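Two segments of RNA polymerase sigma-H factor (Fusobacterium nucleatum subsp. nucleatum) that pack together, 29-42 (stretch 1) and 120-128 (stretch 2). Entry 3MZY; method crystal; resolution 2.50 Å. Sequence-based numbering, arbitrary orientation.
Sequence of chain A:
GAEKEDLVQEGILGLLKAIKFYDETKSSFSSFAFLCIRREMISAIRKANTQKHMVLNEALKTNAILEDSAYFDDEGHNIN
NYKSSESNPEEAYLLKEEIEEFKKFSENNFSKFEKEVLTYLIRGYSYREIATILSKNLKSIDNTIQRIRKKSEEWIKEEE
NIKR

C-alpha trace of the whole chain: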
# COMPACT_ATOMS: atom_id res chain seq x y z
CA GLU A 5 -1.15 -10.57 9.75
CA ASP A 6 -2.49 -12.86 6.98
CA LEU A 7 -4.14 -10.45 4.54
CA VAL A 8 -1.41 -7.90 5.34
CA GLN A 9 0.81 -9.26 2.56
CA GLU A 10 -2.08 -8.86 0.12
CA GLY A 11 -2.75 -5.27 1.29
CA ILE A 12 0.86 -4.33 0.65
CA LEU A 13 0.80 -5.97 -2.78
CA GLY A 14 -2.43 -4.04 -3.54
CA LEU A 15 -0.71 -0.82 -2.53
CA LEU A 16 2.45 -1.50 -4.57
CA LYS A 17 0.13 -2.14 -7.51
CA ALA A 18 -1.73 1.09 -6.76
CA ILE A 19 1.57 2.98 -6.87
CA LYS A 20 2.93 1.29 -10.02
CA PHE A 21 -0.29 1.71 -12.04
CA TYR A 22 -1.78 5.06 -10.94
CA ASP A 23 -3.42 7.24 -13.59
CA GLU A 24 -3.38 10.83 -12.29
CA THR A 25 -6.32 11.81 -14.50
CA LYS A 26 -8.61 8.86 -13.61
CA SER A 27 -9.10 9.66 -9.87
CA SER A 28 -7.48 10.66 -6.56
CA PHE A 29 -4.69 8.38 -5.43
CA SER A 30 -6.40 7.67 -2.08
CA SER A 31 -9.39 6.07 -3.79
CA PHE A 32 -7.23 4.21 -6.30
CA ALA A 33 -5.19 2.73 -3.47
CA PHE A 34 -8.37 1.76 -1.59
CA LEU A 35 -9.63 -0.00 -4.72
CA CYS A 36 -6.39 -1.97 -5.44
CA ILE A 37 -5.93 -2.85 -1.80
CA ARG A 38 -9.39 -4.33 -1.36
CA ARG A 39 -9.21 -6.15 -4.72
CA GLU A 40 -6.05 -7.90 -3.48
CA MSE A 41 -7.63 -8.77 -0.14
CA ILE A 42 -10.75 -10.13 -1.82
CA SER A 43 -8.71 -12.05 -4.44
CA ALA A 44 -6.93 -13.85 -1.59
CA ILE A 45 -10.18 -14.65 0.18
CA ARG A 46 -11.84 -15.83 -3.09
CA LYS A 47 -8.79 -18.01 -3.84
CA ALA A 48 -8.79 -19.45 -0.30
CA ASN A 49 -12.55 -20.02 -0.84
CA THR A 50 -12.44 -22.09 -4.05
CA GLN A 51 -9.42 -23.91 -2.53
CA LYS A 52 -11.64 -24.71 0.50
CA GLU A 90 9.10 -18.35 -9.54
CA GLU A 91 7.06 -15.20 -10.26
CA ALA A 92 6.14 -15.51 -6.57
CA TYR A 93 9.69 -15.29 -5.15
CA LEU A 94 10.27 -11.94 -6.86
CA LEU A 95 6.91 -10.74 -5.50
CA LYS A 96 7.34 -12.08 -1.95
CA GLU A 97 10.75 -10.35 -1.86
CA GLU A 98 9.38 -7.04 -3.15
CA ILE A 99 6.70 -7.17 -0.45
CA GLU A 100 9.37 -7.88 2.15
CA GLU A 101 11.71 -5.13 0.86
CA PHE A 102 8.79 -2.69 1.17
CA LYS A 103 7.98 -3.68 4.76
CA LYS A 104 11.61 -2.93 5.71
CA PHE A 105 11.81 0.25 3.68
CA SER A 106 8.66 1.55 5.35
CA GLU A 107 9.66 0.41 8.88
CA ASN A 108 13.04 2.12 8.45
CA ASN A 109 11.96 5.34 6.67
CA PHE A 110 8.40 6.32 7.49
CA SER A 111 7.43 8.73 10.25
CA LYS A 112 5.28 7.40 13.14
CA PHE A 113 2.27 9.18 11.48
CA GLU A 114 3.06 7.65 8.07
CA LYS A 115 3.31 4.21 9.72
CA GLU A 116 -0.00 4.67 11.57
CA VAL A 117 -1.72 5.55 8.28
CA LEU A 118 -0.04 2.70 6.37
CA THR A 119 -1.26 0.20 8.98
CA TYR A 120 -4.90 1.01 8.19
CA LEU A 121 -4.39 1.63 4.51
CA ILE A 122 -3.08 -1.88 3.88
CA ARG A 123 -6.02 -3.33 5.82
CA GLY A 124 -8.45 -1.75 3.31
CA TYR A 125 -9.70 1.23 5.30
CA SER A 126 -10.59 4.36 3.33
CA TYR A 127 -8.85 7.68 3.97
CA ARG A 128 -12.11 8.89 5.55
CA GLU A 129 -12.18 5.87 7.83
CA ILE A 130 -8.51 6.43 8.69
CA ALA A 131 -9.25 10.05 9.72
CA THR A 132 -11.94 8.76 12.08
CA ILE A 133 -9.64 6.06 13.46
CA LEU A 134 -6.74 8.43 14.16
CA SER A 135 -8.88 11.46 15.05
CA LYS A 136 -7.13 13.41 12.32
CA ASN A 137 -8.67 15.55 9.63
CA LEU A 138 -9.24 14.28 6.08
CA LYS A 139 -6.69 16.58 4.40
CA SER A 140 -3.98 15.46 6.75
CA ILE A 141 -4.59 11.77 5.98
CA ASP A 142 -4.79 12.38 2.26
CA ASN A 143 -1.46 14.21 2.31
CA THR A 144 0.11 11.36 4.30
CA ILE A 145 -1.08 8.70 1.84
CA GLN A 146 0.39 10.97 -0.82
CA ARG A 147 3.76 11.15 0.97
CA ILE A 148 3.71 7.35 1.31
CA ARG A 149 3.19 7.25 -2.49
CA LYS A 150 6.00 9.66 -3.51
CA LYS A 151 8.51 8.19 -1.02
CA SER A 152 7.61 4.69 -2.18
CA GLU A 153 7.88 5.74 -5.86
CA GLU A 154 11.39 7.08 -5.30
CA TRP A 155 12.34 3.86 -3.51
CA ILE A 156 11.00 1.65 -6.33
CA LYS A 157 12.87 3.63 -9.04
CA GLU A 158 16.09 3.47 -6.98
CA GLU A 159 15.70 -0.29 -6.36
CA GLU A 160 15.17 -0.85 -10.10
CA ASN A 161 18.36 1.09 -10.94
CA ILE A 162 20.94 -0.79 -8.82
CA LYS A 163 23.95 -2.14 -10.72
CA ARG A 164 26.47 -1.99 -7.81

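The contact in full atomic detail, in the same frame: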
# COMPACT_ATOMS: atom_id res chain seq x y z
N PHE A 29 -5.49 9.55 -5.70
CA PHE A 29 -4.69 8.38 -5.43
C PHE A 29 -5.29 7.58 -4.27
O PHE A 29 -5.33 6.35 -4.32
CB PHE A 29 -3.20 8.70 -5.19
CG PHE A 29 -2.42 7.49 -4.74
CD1 PHE A 29 -2.21 6.42 -5.62
CD2 PHE A 29 -1.98 7.38 -3.44
CE1 PHE A 29 -1.54 5.28 -5.20
CE2 PHE A 29 -1.31 6.22 -3.01
CZ PHE A 29 -1.09 5.17 -3.90
N SER A 30 -5.77 8.28 -3.25
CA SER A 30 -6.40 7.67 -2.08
C SER A 30 -7.46 6.65 -2.46
O SER A 30 -7.48 5.54 -1.92
CB SER A 30 -7.01 8.73 -1.15
OG SER A 30 -6.03 9.25 -0.27
N SER A 31 -8.34 7.01 -3.39
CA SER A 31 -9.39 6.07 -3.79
C SER A 31 -8.85 4.96 -4.70
O SER A 31 -9.36 3.85 -4.69
CB SER A 31 -10.58 6.79 -4.43
OG SER A 31 -10.14 7.77 -5.34
N PHE A 32 -7.80 5.25 -5.46
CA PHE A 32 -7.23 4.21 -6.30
C PHE A 32 -6.54 3.16 -5.43
O PHE A 32 -6.68 1.95 -5.66
CB PHE A 32 -6.28 4.76 -7.40
CG PHE A 32 -5.77 3.69 -8.35
CD1 PHE A 32 -6.64 3.02 -9.22
CD2 PHE A 32 -4.41 3.34 -8.36
CE1 PHE A 32 -6.18 2.02 -10.10
CE2 PHE A 32 -3.93 2.35 -9.24
CZ PHE A 32 -4.82 1.69 -10.11
N ALA A 33 -5.85 3.62 -4.40
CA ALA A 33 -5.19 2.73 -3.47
C ALA A 33 -6.20 1.83 -2.76
O ALA A 33 -6.00 0.61 -2.66
CB ALA A 33 -4.36 3.52 -2.48
N PHE A 34 -7.30 2.44 -2.33
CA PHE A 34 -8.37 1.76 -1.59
C PHE A 34 -8.95 0.65 -2.47
O PHE A 34 -9.10 -0.49 -2.03
CB PHE A 34 -9.41 2.81 -1.16
CG PHE A 34 -10.69 2.24 -0.58
CD1 PHE A 34 -10.71 1.67 0.70
CD2 PHE A 34 -11.90 2.32 -1.29
CE1 PHE A 34 -11.93 1.17 1.24
CE2 PHE A 34 -13.10 1.82 -0.76
CZ PHE A 34 -13.12 1.25 0.50
N LEU A 35 -9.23 0.99 -3.73
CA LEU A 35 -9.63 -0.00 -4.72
C LEU A 35 -8.66 -1.20 -4.88
O LEU A 35 -9.07 -2.35 -4.67
CB LEU A 35 -9.89 0.68 -6.07
CG LEU A 35 -11.34 0.91 -6.52
CD1 LEU A 35 -11.63 0.06 -7.76
CD2 LEU A 35 -12.42 0.69 -5.41
N CYS A 36 -7.40 -0.92 -5.24
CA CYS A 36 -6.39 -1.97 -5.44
C CYS A 36 -6.20 -2.81 -4.21
O CYS A 36 -6.09 -4.04 -4.30
CB CYS A 36 -5.04 -1.41 -5.88
SG CYS A 36 -5.15 -0.55 -7.47
N ILE A 37 -6.18 -2.16 -3.05
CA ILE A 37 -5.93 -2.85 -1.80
C ILE A 37 -7.05 -3.82 -1.44
O ILE A 37 -6.79 -4.95 -1.02
CB ILE A 37 -5.61 -1.87 -0.67
CG1 ILE A 37 -4.19 -1.32 -0.87
CG2 ILE A 37 -5.77 -2.56 0.69
CD1 ILE A 37 -3.93 0.06 -0.25
N ARG A 38 -8.30 -3.42 -1.67
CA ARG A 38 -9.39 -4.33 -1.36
C ARG A 38 -9.55 -5.41 -2.43
O ARG A 38 -9.98 -6.51 -2.12
CB ARG A 38 -10.69 -3.58 -1.08
CG ARG A 38 -10.60 -2.73 0.21
CD ARG A 38 -11.95 -2.16 0.60
NE ARG A 38 -12.91 -3.18 1.05
CZ ARG A 38 -12.97 -3.67 2.29
NH1 ARG A 38 -13.89 -4.57 2.60
NH2 ARG A 38 -12.12 -3.26 3.22
N ARG A 39 -9.16 -5.11 -3.67
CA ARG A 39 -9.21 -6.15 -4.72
C ARG A 39 -8.24 -7.27 -4.34
O ARG A 39 -8.62 -8.44 -4.38
CB ARG A 39 -8.94 -5.60 -6.14
N GLU A 40 -7.03 -6.91 -3.93
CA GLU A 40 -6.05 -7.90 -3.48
C GLU A 40 -6.50 -8.70 -2.27
O GLU A 40 -6.27 -9.89 -2.21
CB GLU A 40 -4.69 -7.26 -3.17
CG GLU A 40 -3.86 -6.91 -4.37
CD GLU A 40 -3.71 -8.03 -5.37
OE1 GLU A 40 -3.86 -7.75 -6.57
OE2 GLU A 40 -3.43 -9.19 -4.97
N MSE A 41 -7.11 -8.04 -1.30
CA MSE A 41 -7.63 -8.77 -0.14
C MSE A 41 -8.71 -9.76 -0.53
O MSE A 41 -8.70 -10.91 -0.09
CB MSE A 41 -8.20 -7.80 0.89
CG MSE A 41 -7.16 -6.99 1.63
SE MSE A 41 -7.97 -5.41 2.44
CE MSE A 41 -9.37 -6.22 3.58
N ILE A 42 -9.64 -9.31 -1.36
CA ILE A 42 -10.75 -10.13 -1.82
C ILE A 42 -10.32 -11.30 -2.73
O ILE A 42 -10.79 -12.43 -2.54
CB ILE A 42 -11.82 -9.27 -2.48
CG1 ILE A 42 -12.58 -8.53 -1.38
CG2 ILE A 42 -12.78 -10.13 -3.27
CD1 ILE A 42 -12.93 -7.18 -1.72
N TYR A 120 -3.47 1.14 8.50
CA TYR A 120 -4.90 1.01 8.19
C TYR A 120 -5.18 0.96 6.71
O TYR A 120 -6.14 0.32 6.30
CB TYR A 120 -5.74 2.06 8.89
CG TYR A 120 -5.64 1.87 10.37
CD1 TYR A 120 -4.79 2.67 11.14
CD2 TYR A 120 -6.35 0.83 11.00
CE1 TYR A 120 -4.68 2.47 12.52
CE2 TYR A 120 -6.25 0.61 12.38
CZ TYR A 120 -5.41 1.43 13.13
OH TYR A 120 -5.31 1.21 14.47
N LEU A 121 -4.30 1.60 5.94
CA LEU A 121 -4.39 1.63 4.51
C LEU A 121 -4.30 0.23 3.94
O LEU A 121 -5.15 -0.18 3.13
CB LEU A 121 -3.28 2.50 3.94
CG LEU A 121 -3.34 2.86 2.46
CD1 LEU A 121 -4.62 3.65 2.12
CD2 LEU A 121 -2.09 3.65 2.09
N ILE A 122 -3.28 -0.52 4.38
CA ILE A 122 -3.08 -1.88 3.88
C ILE A 122 -4.10 -2.88 4.40
O ILE A 122 -4.17 -4.00 3.90
CB ILE A 122 -1.62 -2.41 4.10
CG1 ILE A 122 -1.37 -2.72 5.59
CG2 ILE A 122 -0.61 -1.46 3.44
CD1 ILE A 122 0.09 -2.96 6.02
N ARG A 123 -4.90 -2.48 5.38
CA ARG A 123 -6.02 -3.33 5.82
C ARG A 123 -7.36 -2.89 5.18
O ARG A 123 -8.43 -3.30 5.63
CB ARG A 123 -6.11 -3.35 7.35
CG ARG A 123 -4.99 -4.12 8.02
CD ARG A 123 -4.89 -3.79 9.52
NE ARG A 123 -3.92 -4.65 10.21
CZ ARG A 123 -2.59 -4.54 10.11
NH1 ARG A 123 -2.02 -3.60 9.35
NH2 ARG A 123 -1.81 -5.38 10.79
N GLY A 124 -7.28 -2.03 4.16
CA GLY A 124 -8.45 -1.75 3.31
C GLY A 124 -9.43 -0.73 3.85
O GLY A 124 -10.62 -0.73 3.49
N TYR A 125 -8.92 0.14 4.73
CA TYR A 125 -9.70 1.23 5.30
C TYR A 125 -9.55 2.45 4.40
O TYR A 125 -8.46 2.70 3.88
CB TYR A 125 -9.20 1.53 6.70
CG TYR A 125 -9.57 0.46 7.69
CD1 TYR A 125 -10.88 0.33 8.13
CD2 TYR A 125 -8.62 -0.47 8.14
CE1 TYR A 125 -11.23 -0.68 9.02
CE2 TYR A 125 -8.96 -1.46 9.03
CZ TYR A 125 -10.27 -1.56 9.46
OH TYR A 125 -10.61 -2.56 10.32
N SER A 126 -10.63 3.20 4.21
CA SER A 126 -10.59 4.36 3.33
C SER A 126 -9.96 5.53 4.08
O SER A 126 -9.90 5.51 5.32
CB SER A 126 -11.99 4.74 2.88
OG SER A 126 -12.72 5.18 4.01
N TYR A 127 -9.50 6.55 3.35
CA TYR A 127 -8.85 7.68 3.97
C TYR A 127 -9.81 8.35 4.97
O TYR A 127 -9.38 8.82 6.01
CB TYR A 127 -8.30 8.67 2.93
CG TYR A 127 -9.32 9.61 2.33
CD1 TYR A 127 -9.40 10.94 2.74
CD2 TYR A 127 -10.23 9.17 1.37
CE1 TYR A 127 -10.35 11.82 2.19
CE2 TYR A 127 -11.18 10.03 0.81
CZ TYR A 127 -11.24 11.35 1.22
OH TYR A 127 -12.19 12.19 0.66
N ARG A 128 -11.10 8.36 4.64
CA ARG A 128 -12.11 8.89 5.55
C ARG A 128 -12.18 8.06 6.83
O ARG A 128 -12.29 8.61 7.93
CB ARG A 128 -13.48 8.90 4.89
CG ARG A 128 -13.56 9.88 3.76
CD ARG A 128 -14.95 9.87 3.16
NE ARG A 128 -15.96 10.19 4.16
CZ ARG A 128 -17.17 9.66 4.17
NH1 ARG A 128 -18.04 10.00 5.10
NH2 ARG A 128 -17.52 8.77 3.24
O HOH W 1 -9.46 5.81 0.61
O HOH W 2 -11.29 -2.97 6.04

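Gly124, with no side chain, gives up more area to the other stretch than any other residue here (66 Å²), and the space where a side chain would begin is already taken: an ideal CB would fall 2.7 Å from SE of Met41, a selenomethionine, and 2.9 Å from NH2 of Arg38, both clashes. Its positive phi (82°) independently favours glycine. The residue closes a type I turn, Leu121 to Gly124, in which Gly124 N donates to Leu121 O (3.0 Å), and the bare CA lets the turn settle close to the helix of 29-42, with Gly124 CA 5.4 Å from Arg38 CA. Met41 SE packs 3.8 Å from Gly124 CA. The one direct hydrogen bond across the contact also ends here: Arg38 NH2 donates to Gly124 O (3.0 Å, N-H...O angle 145°), the carbonyl oxygen lying at the edge of the guanidinium, near its plane. Arg38 NH2 is 4.4 Å from Arg123 O, too far for a direct hydrogen bond, and water 2 spans the gap, accepting from Arg38 NH2 (3.0 Å) and donating to Arg123 O (2.9 Å). Gly124 O also meets the edge of the Phe34 ring, 3.2 Å from CE1. Over one face of that ring sits Ser126 CB, 4.2 Å from the centroid and 22° off the normal, a CH-pi contact; Ser126 OG is meanwhile engaged in capping the helix that follows. Ile37, whose CA-to-CB bond points toward the other stretch, adds an apolar contact: its CD1 lies 3.9 Å from Leu121 CG, and its CG2 approaches Leu121 O at 3.5 Å and Gly124 N at 3.8 Å. Toward Ser30 the backbones are farther apart, with Ser30 CA 6.5 Å from Tyr127 CA, and water 1 links them, donating to Ser30 O (3.2 Å) and accepting from Tyr127 N (2.8 Å). Ser30 OG, hydrogen-bonded elsewhere in the structure, comes within 4.0 Å of Tyr127 CB.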